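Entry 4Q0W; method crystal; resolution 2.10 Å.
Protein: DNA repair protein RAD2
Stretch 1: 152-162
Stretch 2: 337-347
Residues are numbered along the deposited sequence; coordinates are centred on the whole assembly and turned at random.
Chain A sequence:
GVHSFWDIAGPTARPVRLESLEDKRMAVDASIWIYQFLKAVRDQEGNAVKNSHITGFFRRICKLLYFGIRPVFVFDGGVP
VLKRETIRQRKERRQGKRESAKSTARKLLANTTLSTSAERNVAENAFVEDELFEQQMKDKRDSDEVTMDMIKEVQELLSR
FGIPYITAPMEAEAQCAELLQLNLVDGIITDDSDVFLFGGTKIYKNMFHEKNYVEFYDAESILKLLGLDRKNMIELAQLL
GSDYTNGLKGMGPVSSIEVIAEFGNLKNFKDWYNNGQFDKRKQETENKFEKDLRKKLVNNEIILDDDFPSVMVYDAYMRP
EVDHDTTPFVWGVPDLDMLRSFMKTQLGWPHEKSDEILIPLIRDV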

# COMPACT_ATOMS: atom_id res chain seq x y z
N LYS A 152 -37.86 -6.53 -15.68
CA LYS A 152 -39.32 -6.50 -15.72
C LYS A 152 -39.93 -7.11 -14.46
O LYS A 152 -40.94 -6.62 -13.96
CB LYS A 152 -39.84 -7.22 -16.97
CG LYS A 152 -39.75 -6.40 -18.25
N GLU A 153 -39.29 -8.17 -13.96
CA GLU A 153 -39.75 -8.86 -12.76
C GLU A 153 -39.70 -7.99 -11.51
O GLU A 153 -40.67 -7.92 -10.75
CB GLU A 153 -38.93 -10.14 -12.54
CG GLU A 153 -39.42 -11.34 -13.38
CD GLU A 153 -38.38 -12.44 -13.52
OE1 GLU A 153 -38.69 -13.46 -14.16
OE2 GLU A 153 -37.25 -12.28 -12.99
N VAL A 154 -38.56 -7.35 -11.28
CA VAL A 154 -38.43 -6.51 -10.09
C VAL A 154 -39.36 -5.31 -10.22
O VAL A 154 -39.91 -4.84 -9.23
CB VAL A 154 -36.95 -6.09 -9.81
CG1 VAL A 154 -36.10 -7.31 -9.57
CG2 VAL A 154 -36.38 -5.27 -10.94
N GLN A 155 -39.57 -4.84 -11.45
CA GLN A 155 -40.48 -3.72 -11.62
C GLN A 155 -41.94 -4.13 -11.39
O GLN A 155 -42.74 -3.34 -10.90
CB GLN A 155 -40.28 -3.05 -12.97
CG GLN A 155 -38.95 -2.29 -13.05
CD GLN A 155 -38.59 -1.88 -14.47
OE1 GLN A 155 -39.27 -2.25 -15.43
NE2 GLN A 155 -37.52 -1.11 -14.61
N GLU A 156 -42.27 -5.37 -11.73
CA GLU A 156 -43.61 -5.89 -11.45
C GLU A 156 -43.80 -5.97 -9.93
O GLU A 156 -44.83 -5.59 -9.40
CB GLU A 156 -43.82 -7.26 -12.10
CG GLU A 156 -45.17 -7.92 -11.77
CD GLU A 156 -46.35 -7.13 -12.29
OE1 GLU A 156 -46.19 -6.40 -13.28
OE2 GLU A 156 -47.45 -7.23 -11.69
N LEU A 157 -42.78 -6.47 -9.24
CA LEU A 157 -42.80 -6.52 -7.79
C LEU A 157 -43.05 -5.13 -7.21
O LEU A 157 -43.95 -4.94 -6.38
CB LEU A 157 -41.50 -7.10 -7.26
CG LEU A 157 -41.34 -7.21 -5.74
CD1 LEU A 157 -42.45 -8.07 -5.13
CD2 LEU A 157 -39.99 -7.76 -5.39
N LEU A 158 -42.26 -4.16 -7.69
CA LEU A 158 -42.41 -2.77 -7.25
C LEU A 158 -43.85 -2.27 -7.41
O LEU A 158 -44.40 -1.65 -6.50
CB LEU A 158 -41.44 -1.87 -8.01
CG LEU A 158 -40.00 -1.91 -7.49
CD1 LEU A 158 -39.04 -1.22 -8.47
CD2 LEU A 158 -39.93 -1.26 -6.09
N SER A 159 -44.46 -2.55 -8.55
CA SER A 159 -45.80 -2.01 -8.78
C SER A 159 -46.87 -2.71 -7.93
O SER A 159 -47.83 -2.07 -7.49
CB SER A 159 -46.16 -2.01 -10.27
OG SER A 159 -46.33 -3.33 -10.75
N ARG A 160 -46.70 -4.00 -7.66
CA ARG A 160 -47.60 -4.71 -6.75
C ARG A 160 -47.46 -4.21 -5.30
O ARG A 160 -48.38 -4.37 -4.49
CB ARG A 160 -47.40 -6.22 -6.83
CG ARG A 160 -47.67 -6.78 -8.24
CD ARG A 160 -47.57 -8.31 -8.30
NE ARG A 160 -47.78 -8.80 -9.66
CZ ARG A 160 -48.25 -10.00 -9.99
NH1 ARG A 160 -48.61 -10.88 -9.05
NH2 ARG A 160 -48.39 -10.33 -11.26
N PHE A 161 -46.31 -3.60 -4.99
CA PHE A 161 -46.10 -2.93 -3.70
C PHE A 161 -46.68 -1.52 -3.74
O PHE A 161 -46.75 -0.84 -2.72
CB PHE A 161 -44.61 -2.82 -3.37
CG PHE A 161 -44.09 -3.91 -2.48
CD1 PHE A 161 -44.42 -3.95 -1.13
CD2 PHE A 161 -43.23 -4.89 -2.98
CE1 PHE A 161 -43.93 -4.95 -0.31
CE2 PHE A 161 -42.72 -5.89 -2.16
CZ PHE A 161 -43.07 -5.91 -0.82
N GLY A 162 -47.09 -1.08 -4.93
CA GLY A 162 -47.55 0.29 -5.09
C GLY A 162 -46.42 1.32 -5.03
O GLY A 162 -46.67 2.50 -4.74
N ASP A 337 -53.00 -9.49 -2.28
CA ASP A 337 -53.42 -10.58 -3.16
C ASP A 337 -52.37 -10.83 -4.25
O ASP A 337 -52.02 -11.97 -4.52
CB ASP A 337 -54.77 -10.27 -3.82
CG ASP A 337 -55.95 -10.36 -2.84
OD1 ASP A 337 -55.72 -10.51 -1.62
OD2 ASP A 337 -57.11 -10.28 -3.29
N MET A 338 -51.89 -9.74 -4.86
CA MET A 338 -50.98 -9.88 -6.00
C MET A 338 -49.53 -10.11 -5.58
O MET A 338 -48.76 -10.73 -6.32
CB MET A 338 -51.09 -8.67 -6.94
CG MET A 338 -52.46 -8.54 -7.60
SD MET A 338 -52.96 -10.04 -8.51
CE MET A 338 -51.97 -9.89 -10.00
N LEU A 339 -49.17 -9.64 -4.39
CA LEU A 339 -47.86 -9.93 -3.83
C LEU A 339 -47.78 -11.41 -3.43
O LEU A 339 -46.77 -12.07 -3.66
CB LEU A 339 -47.55 -9.00 -2.62
CG LEU A 339 -47.15 -7.54 -2.91
CD1 LEU A 339 -47.11 -6.70 -1.62
CD2 LEU A 339 -45.79 -7.45 -3.65
N ARG A 340 -48.85 -11.92 -2.81
CA ARG A 340 -48.93 -13.34 -2.46
C ARG A 340 -48.69 -14.23 -3.68
O ARG A 340 -47.85 -15.12 -3.66
CB ARG A 340 -50.32 -13.68 -1.93
CG ARG A 340 -50.59 -13.36 -0.47
CD ARG A 340 -52.10 -13.40 -0.25
NE ARG A 340 -52.50 -13.42 1.15
CZ ARG A 340 -53.76 -13.49 1.56
NH1 ARG A 340 -54.74 -13.53 0.66
NH2 ARG A 340 -54.05 -13.50 2.85
N SER A 341 -49.46 -13.99 -4.73
CA SER A 341 -49.32 -14.81 -5.92
C SER A 341 -47.95 -14.61 -6.61
O SER A 341 -47.37 -15.57 -7.15
CB SER A 341 -50.48 -14.57 -6.89
OG SER A 341 -50.66 -13.19 -7.16
N PHE A 342 -47.43 -13.39 -6.56
CA PHE A 342 -46.11 -13.11 -7.16
C PHE A 342 -45.01 -13.91 -6.50
O PHE A 342 -44.23 -14.58 -7.18
CB PHE A 342 -45.77 -11.62 -7.09
CG PHE A 342 -44.48 -11.27 -7.79
CD1 PHE A 342 -44.48 -10.97 -9.14
CD2 PHE A 342 -43.26 -11.25 -7.10
CE1 PHE A 342 -43.29 -10.63 -9.81
CE2 PHE A 342 -42.06 -10.92 -7.76
CZ PHE A 342 -42.08 -10.61 -9.11
N MET A 343 -44.92 -13.81 -5.18
CA MET A 343 -43.91 -14.54 -4.41
C MET A 343 -44.11 -16.06 -4.50
O MET A 343 -43.14 -16.84 -4.46
CB MET A 343 -43.91 -14.09 -2.95
CG MET A 343 -43.54 -12.62 -2.75
SD MET A 343 -41.93 -12.19 -3.44
CE MET A 343 -40.83 -12.70 -2.10
N LYS A 344 -45.36 -16.49 -4.60
CA LYS A 344 -45.67 -17.91 -4.76
C LYS A 344 -45.06 -18.40 -6.06
O LYS A 344 -44.27 -19.35 -6.08
CB LYS A 344 -47.19 -18.10 -4.84
CG LYS A 344 -47.61 -19.53 -5.11
CD LYS A 344 -47.51 -20.36 -3.85
CE LYS A 344 -48.13 -21.74 -4.06
NZ LYS A 344 -47.95 -22.60 -2.86
N THR A 345 -45.41 -17.70 -7.13
CA THR A 345 -44.95 -18.05 -8.47
C THR A 345 -43.43 -17.98 -8.60
O THR A 345 -42.82 -18.90 -9.17
CB THR A 345 -45.58 -17.10 -9.50
OG1 THR A 345 -47.00 -17.33 -9.55
CG2 THR A 345 -44.98 -17.33 -10.87
N GLN A 346 -42.81 -16.92 -8.09
CA GLN A 346 -41.39 -16.66 -8.32
C GLN A 346 -40.48 -17.44 -7.39
O GLN A 346 -39.37 -17.82 -7.78
CB GLN A 346 -41.08 -15.16 -8.17
CG GLN A 346 -41.77 -14.27 -9.20
CD GLN A 346 -41.24 -14.50 -10.60
OE1 GLN A 346 -40.10 -14.94 -10.78
NE2 GLN A 346 -42.06 -14.20 -11.60
N LEU A 347 -40.93 -17.66 -6.16
CA LEU A 347 -40.06 -18.22 -5.13
C LEU A 347 -40.64 -19.41 -4.36
O LEU A 347 -39.99 -19.94 -3.46
CB LEU A 347 -39.66 -17.12 -4.14
CG LEU A 347 -38.81 -15.96 -4.67
CD1 LEU A 347 -38.58 -14.93 -3.58
CD2 LEU A 347 -37.48 -16.49 -5.19

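Two helices far apart in sequence pack here in a nearly antiparallel pair, joined by an apolar seam and by one arginine that reaches across to a backbone carbonyl. Their axes run at 154° and approach to 9.7 Å; the backbones are closer at Arg160 and Leu339, whose CA atoms lie 6.0 Å apart, than at Glu153 and Gln346, where the CA atoms are 9.1 Å apart.

Two side chains interlock as knobs in holes. Arg160 points toward the other helix and settles among Met338, Leu339, Ser341 and Phe342. Arg160 NH1 donates a hydrogen bond to Met338 O at 2.7 Å, although that carbonyl also accepts the helical bond from Phe342 N. The flat guanidinium is sandwiched, with Met338 CE over one face and Phe342 CD1 over the opposite one, which leaves its N-H groups free to bond in the plane. Glu156, one turn earlier, holds the other side of the group: Arg160 NE meets Glu156 OE2 at 2.6 Å in a salt bridge, so the charge is balanced within its own helix while NH1 reaches across.

Phe342 is the reciprocal knob, lodged among Glu153, Glu156, Leu157 and Arg160. With chi1 near t, its broad ring lies against the backbone of the first helix, Leu157 CA over one face and Phe342 CZ 3.5 Å from Glu153 O.

Beside these knobs, branched leucines fill the buried space. Leu157 CD1 lies 3.7 Å from Leu339 CD2 and 3.8 Å from Phe342 CD2. That same Leu339 methyl sits over the face of the Phe161 ring, CD2 3.9 Å from its centroid, a CH-pi contact. Directly afterward, Gly162 is the first residue to leave helical phi/psi, in a Schellman motif; its positive phi of 72° favours glycine.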